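Local coordinates for leucine aminopeptidase 1 (Caenorhabditis elegans, PDB 2HB6) that removes N-terminal amino acids, preferably leucine, from peptides as a two-zinc aminopeptidase of the M17 family, probably serving in digestion, at the interface of chains A and B and the interface of chains A and C. Coordinates in Å, arbitrary orientation; residue numbers count along the deposited sequence, not the author numbering. Chains: chain A/B/C, Leucine aminopeptidase 1.

Contact 1: the interface of chains A and B. Residues chain A 405-408; chain B 82, 84-85.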
loop_
_atom_site.group_PDB
_atom_site.type_symbol
_atom_site.label_atom_id
_atom_site.label_comp_id
_atom_site.label_asym_id
_atom_site.label_seq_id
_atom_site.Cartn_x
_atom_site.Cartn_y
_atom_site.Cartn_z
ATOM N N PHE A 405 12.926 -28.494 12.455
ATOM C CA PHE A 405 14.099 -28.138 13.218
ATOM C C PHE A 405 15.343 -28.305 12.344
ATOM O O PHE A 405 15.829 -29.424 12.148
ATOM C CB PHE A 405 14.230 -29.032 14.464
ATOM C CG PHE A 405 15.380 -28.650 15.360
ATOM C CD1 PHE A 405 15.250 -27.610 16.271
ATOM C CD2 PHE A 405 16.597 -29.329 15.293
ATOM C CE1 PHE A 405 16.314 -27.253 17.092
ATOM C CE2 PHE A 405 17.653 -28.976 16.116
ATOM C CZ PHE A 405 17.510 -27.931 17.010
ATOM N N ALA A 406 15.869 -27.194 11.837
ATOM C CA ALA A 406 17.086 -27.250 11.031
ATOM C C ALA A 406 17.952 -25.999 11.166
ATOM O O ALA A 406 17.980 -25.182 10.255
ATOM C CB ALA A 406 16.735 -27.508 9.568
ATOM N N PRO A 407 18.679 -25.857 12.296
ATOM C CA PRO A 407 19.528 -24.676 12.444
ATOM C C PRO A 407 20.569 -24.582 11.314
ATOM O O PRO A 407 20.818 -23.495 10.807
ATOM C CB PRO A 407 20.209 -24.888 13.803
ATOM C CG PRO A 407 19.332 -25.843 14.543
ATOM C CD PRO A 407 18.763 -26.753 13.473
ATOM N N ASP A 408 21.114 -25.713 10.874
ATOM C CA ASP A 408 22.090 -25.693 9.778
ATOM C C ASP A 408 21.545 -25.065 8.490
ATOM O O ASP A 408 22.241 -24.307 7.832
ATOM C CB ASP A 408 22.719 -27.080 9.524
ATOM C CG ASP A 408 21.690 -28.181 9.304
ATOM O OD1 ASP A 408 20.471 -27.926 9.433
ATOM O OD2 ASP A 408 22.109 -29.324 9.015
ATOM N N SER B 82 21.392 -31.475 10.817
ATOM C CA SER B 82 20.281 -31.460 11.761
ATOM C C SER B 82 19.237 -32.468 11.332
ATOM O O SER B 82 19.213 -32.931 10.171
ATOM C CB SER B 82 19.633 -30.067 11.787
ATOM O OG SER B 82 19.050 -29.786 10.517
ATOM N N GLY B 84 16.077 -32.010 10.721
ATOM C CA GLY B 84 15.160 -31.535 9.704
ATOM C C GLY B 84 15.727 -31.481 8.289
ATOM O O GLY B 84 15.005 -31.330 7.319
ATOM N N ASN B 85 17.038 -31.612 8.189
ATOM C CA ASN B 85 17.762 -31.578 6.928
ATOM C C ASN B 85 18.000 -32.999 6.443
ATOM O O ASN B 85 17.724 -33.946 7.154
ATOM C CB ASN B 85 19.137 -30.972 7.263
ATOM C CG ASN B 85 19.968 -30.587 6.037
ATOM O OD1 ASN B 85 19.536 -30.709 4.913
ATOM N ND2 ASN B 85 21.175 -30.118 6.284
#
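The carboxylate of A:Asp408, at the start of helix 407-410, accepts hydrogen bonds at both oxygens from a loop of chain B that carries B:Ser82 and B:Asn85. Two of them fall on OD2. The backbone N of B:Ser82 donates to A:Asp408 OD2 at 2.9 Å, and the amide ND2 of B:Asn85 reaches the same OD2 at 3.0 Å in a nearly straight bond. These donors come from opposite faces of the carboxylate plane, so OD2 is held between them, while the amide of B:Asn85 stands steeply to the carboxylate, the planes 79° apart. The other oxygen, OD1, is met on its syn side by the hydroxyl OG of B:Ser82 at 2.6 Å, somewhat out of plane. With both oxygens engaged, rotation of the carboxylate is restrained. B:Ser82 turns its hydroxyl between its own backbone N and carbonyl carbon (chi1 65°), which lets one residue serve OD1 with its side chain and OD2 with its main chain.

Backbone pairing adds a weak hydrogen bond from B:Gly84 N to A:Phe405 O. Carbon contacts are sparse and centre on B:Ser82 CB, which lies against A:Pro407 and A:Ala406. The patch belongs to a two-fold interface between copies, and its twin recurs with the chains exchanged. Within chain A, A:Pro407 CD lies over the rim of one face of the A:Phe405 phenyl ring, 3.6 Å above its plane.

Contact 2: the interface of chains A and C. Residues chain A 134-136, 178, 273, 467; chain C 417-418.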
loop_
_atom_site.group_PDB
_atom_site.type_symbol
_atom_site.label_atom_id
_atom_site.label_comp_id
_atom_site.label_asym_id
_atom_site.label_seq_id
_atom_site.Cartn_x
_atom_site.Cartn_y
_atom_site.Cartn_z
ATOM N N PHE A 134 -13.032 -11.541 32.742
ATOM C CA PHE A 134 -12.740 -10.116 32.643
ATOM C C PHE A 134 -13.841 -9.326 31.936
ATOM O O PHE A 134 -14.230 -9.646 30.803
ATOM C CB PHE A 134 -11.362 -9.828 32.019
ATOM C CG PHE A 134 -10.985 -8.389 32.129
ATOM C CD1 PHE A 134 -10.428 -7.909 33.299
ATOM C CD2 PHE A 134 -11.270 -7.497 31.108
ATOM C CE1 PHE A 134 -10.126 -6.569 33.447
ATOM C CE2 PHE A 134 -10.973 -6.139 31.258
ATOM C CZ PHE A 134 -10.390 -5.692 32.427
ATOM N N SER A 135 -14.331 -8.287 32.608
ATOM C CA SER A 135 -15.236 -7.308 31.994
ATOM C C SER A 135 -15.178 -5.976 32.750
ATOM O O SER A 135 -15.095 -5.948 33.983
ATOM C CB SER A 135 -16.678 -7.821 31.998
ATOM O OG SER A 135 -17.547 -6.880 31.374
ATOM N N MET A 136 -15.216 -4.877 32.009
ATOM C CA MET A 136 -15.327 -3.545 32.617
ATOM C C MET A 136 -16.599 -2.850 32.183
ATOM O O MET A 136 -16.695 -1.618 32.210
ATOM C CB MET A 136 -14.087 -2.705 32.291
ATOM C CG MET A 136 -12.915 -3.093 33.177
ATOM S SD MET A 136 -11.392 -2.245 32.755
ATOM C CE MET A 136 -11.712 -0.614 33.437
ATOM N N ASP A 178 -7.027 -11.022 28.651
ATOM C CA ASP A 178 -8.120 -10.110 28.272
ATOM C C ASP A 178 -7.952 -8.716 28.880
ATOM O O ASP A 178 -8.483 -7.734 28.343
ATOM C CB ASP A 178 -9.489 -10.669 28.673
ATOM C CG ASP A 178 -9.862 -11.931 27.905
ATOM O OD1 ASP A 178 -9.209 -12.246 26.889
ATOM O OD2 ASP A 178 -10.820 -12.613 28.331
ATOM N N LYS A 273 -2.260 -6.201 23.697
ATOM C CA LYS A 273 -2.340 -6.636 25.124
ATOM C C LYS A 273 -2.152 -8.163 25.281
ATOM O O LYS A 273 -1.842 -8.655 26.376
ATOM C CB LYS A 273 -3.708 -6.242 25.726
ATOM C CG LYS A 273 -4.863 -7.165 25.313
ATOM C CD LYS A 273 -6.234 -6.643 25.788
ATOM C CE LYS A 273 -7.374 -7.395 25.113
ATOM N NZ LYS A 273 -8.687 -7.053 25.754
ATOM N N ARG A 467 -11.455 -12.828 22.686
ATOM C CA ARG A 467 -11.220 -13.474 23.981
ATOM C C ARG A 467 -10.020 -14.402 23.965
ATOM O O ARG A 467 -9.847 -15.192 23.030
ATOM C CB ARG A 467 -12.462 -14.244 24.439
ATOM C CG ARG A 467 -13.633 -13.361 24.840
ATOM C CD ARG A 467 -13.293 -12.535 26.095
ATOM N NE ARG A 467 -14.496 -11.918 26.656
ATOM C CZ ARG A 467 -14.526 -11.268 27.816
ATOM N NH1 ARG A 467 -13.430 -11.173 28.558
ATOM N NH2 ARG A 467 -15.665 -10.751 28.253
ATOM N N SER C 417 -16.951 -6.295 23.801
ATOM C CA SER C 417 -17.163 -7.412 24.722
ATOM C C SER C 417 -16.782 -7.079 26.167
ATOM O O SER C 417 -17.270 -7.714 27.082
ATOM C CB SER C 417 -16.387 -8.647 24.257
ATOM O OG SER C 417 -16.787 -9.020 22.949
ATOM N N ILE C 418 -15.818 -6.186 26.324
ATOM C CA ILE C 418 -15.339 -5.924 27.707
ATOM C C ILE C 418 -15.480 -4.503 28.292
ATOM O O ILE C 418 -15.153 -4.294 29.444
ATOM C CB ILE C 418 -13.871 -6.400 27.783
ATOM C CG1 ILE C 418 -12.985 -5.636 26.800
ATOM C CG2 ILE C 418 -13.760 -7.910 27.489
ATOM C CD1 ILE C 418 -11.526 -6.023 26.937
#
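The carbonyl O of A:Phe134 is gripped by both terminal nitrogens of A:Arg467, whose guanidinium faces the side chain of C:Ile418. NH1 of A:Arg467 sits 2.8 Å from A:Phe134 O, on a lone pair in the carbonyl plane, and NH2 approaches the same oxygen nearly along the C=O axis at 3.1 Å. NH1 also forms a salt bridge with the carboxylate of A:Asp178, 3.0 Å to OD2, meeting it from above the carboxylate plane. The bonds to A:Phe134 and A:Asp178 lie close to the guanidinium plane and fix the rotation of that group, turning one face to the partner chain.

On this face rests the methyl CG2 of C:Ile418, 3.5 Å from A:Arg467 CZ and displaced toward the rim, the two side chains running antiparallel past one another. The other branch of C:Ile418 points toward the tip of A:Lys273. Its CG1 occupies the position between backbone N and carbonyl carbon (chi1 61°), with the chain extended beyond it, which brings CD1 to 3.2 Å from A:Lys273 NZ. That amine nitrogen is tied within chain A to A:Asp178 O at 2.7 Å, so A:Asp178 steadies both basic groups that border the isoleucine. C:Ser417 adds a smaller contact beside the guanidinium. A loop of chain C thus inserts C:Ile418 into a pocket of chain A, at an interface between copies that is not an exact two-fold; at the pocket's margin A:Met136 N donates to C:Ile418 O at 2.6 Å.

Contact 3: the interface of chains A and C. Residues chain A 256, 269-270, 272-273; chain C 316-317.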
loop_
_atom_site.group_PDB
_atom_site.type_symbol
_atom_site.label_atom_id
_atom_site.label_comp_id
_atom_site.label_asym_id
_atom_site.label_seq_id
_atom_site.Cartn_x
_atom_site.Cartn_y
_atom_site.Cartn_z
ATOM N N TYR A 256 2.380 -5.288 26.592
ATOM C CA TYR A 256 1.910 -4.637 25.374
ATOM C C TYR A 256 3.058 -4.481 24.390
ATOM O O TYR A 256 4.156 -4.105 24.779
ATOM C CB TYR A 256 1.362 -3.232 25.678
ATOM C CG TYR A 256 0.486 -2.749 24.554
ATOM C CD1 TYR A 256 -0.862 -3.118 24.501
ATOM C CD2 TYR A 256 1.003 -1.975 23.523
ATOM C CE1 TYR A 256 -1.669 -2.719 23.469
ATOM C CE2 TYR A 256 0.192 -1.547 22.481
ATOM C CZ TYR A 256 -1.135 -1.922 22.469
ATOM O OH TYR A 256 -1.943 -1.511 21.457
ATOM N N MET A 269 -2.071 -3.011 15.609
ATOM C CA MET A 269 -1.805 -2.752 17.043
ATOM C C MET A 269 -2.931 -3.085 18.060
ATOM O O MET A 269 -2.637 -3.464 19.198
ATOM C CB MET A 269 -1.272 -1.325 17.265
ATOM C CG MET A 269 -0.486 -1.155 18.579
ATOM S SD MET A 269 -0.047 0.568 18.969
ATOM C CE MET A 269 1.095 0.880 17.616
ATOM N N PRO A 270 -4.219 -2.949 17.668
ATOM C CA PRO A 270 -5.221 -3.562 18.550
ATOM C C PRO A 270 -5.005 -5.067 18.691
ATOM O O PRO A 270 -4.546 -5.718 17.740
ATOM C CB PRO A 270 -6.557 -3.283 17.827
ATOM C CG PRO A 270 -6.286 -2.072 16.982
ATOM C CD PRO A 270 -4.853 -2.258 16.525
ATOM N N MET A 272 -2.757 -6.196 20.909
ATOM C CA MET A 272 -1.389 -6.442 21.406
ATOM C C MET A 272 -1.199 -6.471 22.943
ATOM O O MET A 272 -0.108 -6.790 23.431
ATOM C CB MET A 272 -0.351 -5.553 20.719
ATOM C CG MET A 272 -0.231 -5.778 19.209
ATOM S SD MET A 272 0.203 -7.480 18.787
ATOM C CE MET A 272 -1.057 -7.845 17.564
ATOM N N LYS A 273 -2.260 -6.201 23.697
ATOM C CA LYS A 273 -2.340 -6.636 25.124
ATOM C C LYS A 273 -2.152 -8.163 25.281
ATOM O O LYS A 273 -1.842 -8.655 26.376
ATOM C CB LYS A 273 -3.708 -6.242 25.726
ATOM C CG LYS A 273 -4.863 -7.165 25.313
ATOM C CD LYS A 273 -6.234 -6.643 25.788
ATOM C CE LYS A 273 -7.374 -7.395 25.113
ATOM N NZ LYS A 273 -8.687 -7.053 25.754
ATOM N N PRO C 316 -4.104 1.318 21.758
ATOM C CA PRO C 316 -5.310 0.551 21.432
ATOM C C PRO C 316 -5.419 -0.692 22.307
ATOM O O PRO C 316 -4.406 -1.332 22.553
ATOM C CB PRO C 316 -5.105 0.148 19.972
ATOM C CG PRO C 316 -3.698 0.422 19.661
ATOM C CD PRO C 316 -3.195 1.459 20.604
ATOM N N ASP C 317 -6.639 -1.000 22.763
ATOM C CA ASP C 317 -6.931 -2.004 23.813
ATOM C C ASP C 317 -7.177 -1.399 25.200
ATOM O O ASP C 317 -7.881 -2.011 26.013
ATOM C CB ASP C 317 -5.859 -3.098 23.950
ATOM C CG ASP C 317 -5.806 -4.044 22.765
ATOM O OD1 ASP C 317 -6.655 -3.967 21.842
ATOM O OD2 ASP C 317 -4.878 -4.873 22.771
HETATM O O HOH W 1 -9.048 -4.296 25.204
#
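The ring of C:Pro316 packs against A:Met269, whose sulfur SD lies 3.7 Å from C:Pro316 CD, and against A:Pro270, whose CG is 3.9 Å from C:Pro316 CB. Next to this apolar centre stands A:Tyr256, its side chain roughly at a right angle to the proline. The phenol hydroxyl OH donates to C:Pro316 O at 2.7 Å, in the carbonyl plane and on a lone pair. With CG anti to the backbone N (chi1 -161°), the ring of A:Tyr256 extends toward chain C, and A:Met272 CB lies over the rim of one face.

Farther out, the backbone N of A:Lys273 donates to the carboxylate OD2 of C:Asp317 at 3.1 Å, a straight bond nearly along the C-O axis. The aliphatic stem of A:Lys273 runs past this carboxylate, and its NZ reaches C:Asp317 O through a water, 2.8 Å from NZ. Replacing C:Asp317 by an alanine would probably leave A:Lys273 N without this acceptor and open a gap beside the lysine stem. On chain A the site combines the short strand 256-257, the loop of A:Met269 and A:Pro270, and the start of 3-10 helix 272-276; chain C contributes a loop.

Contacts 2 and 3 belong to the same A-C interface, their centres about 12 Å apart, and share A:Lys273, which turns its NZ end to both and its backbone N to contact 3. Contact 1 lies on the separate, two-fold A-B interface, its centre about 41 Å from that of contact 2 and 34 Å from that of contact 3. One subunit thus meets two neighbours through different surfaces, consistent with the six-subunit deposited assembly. Contact 3 is centred about 7 Å from the predicted active-site A:Lys264, so this part of the A-C interface lies near the active site; the structure alone shows no influence on catalysis.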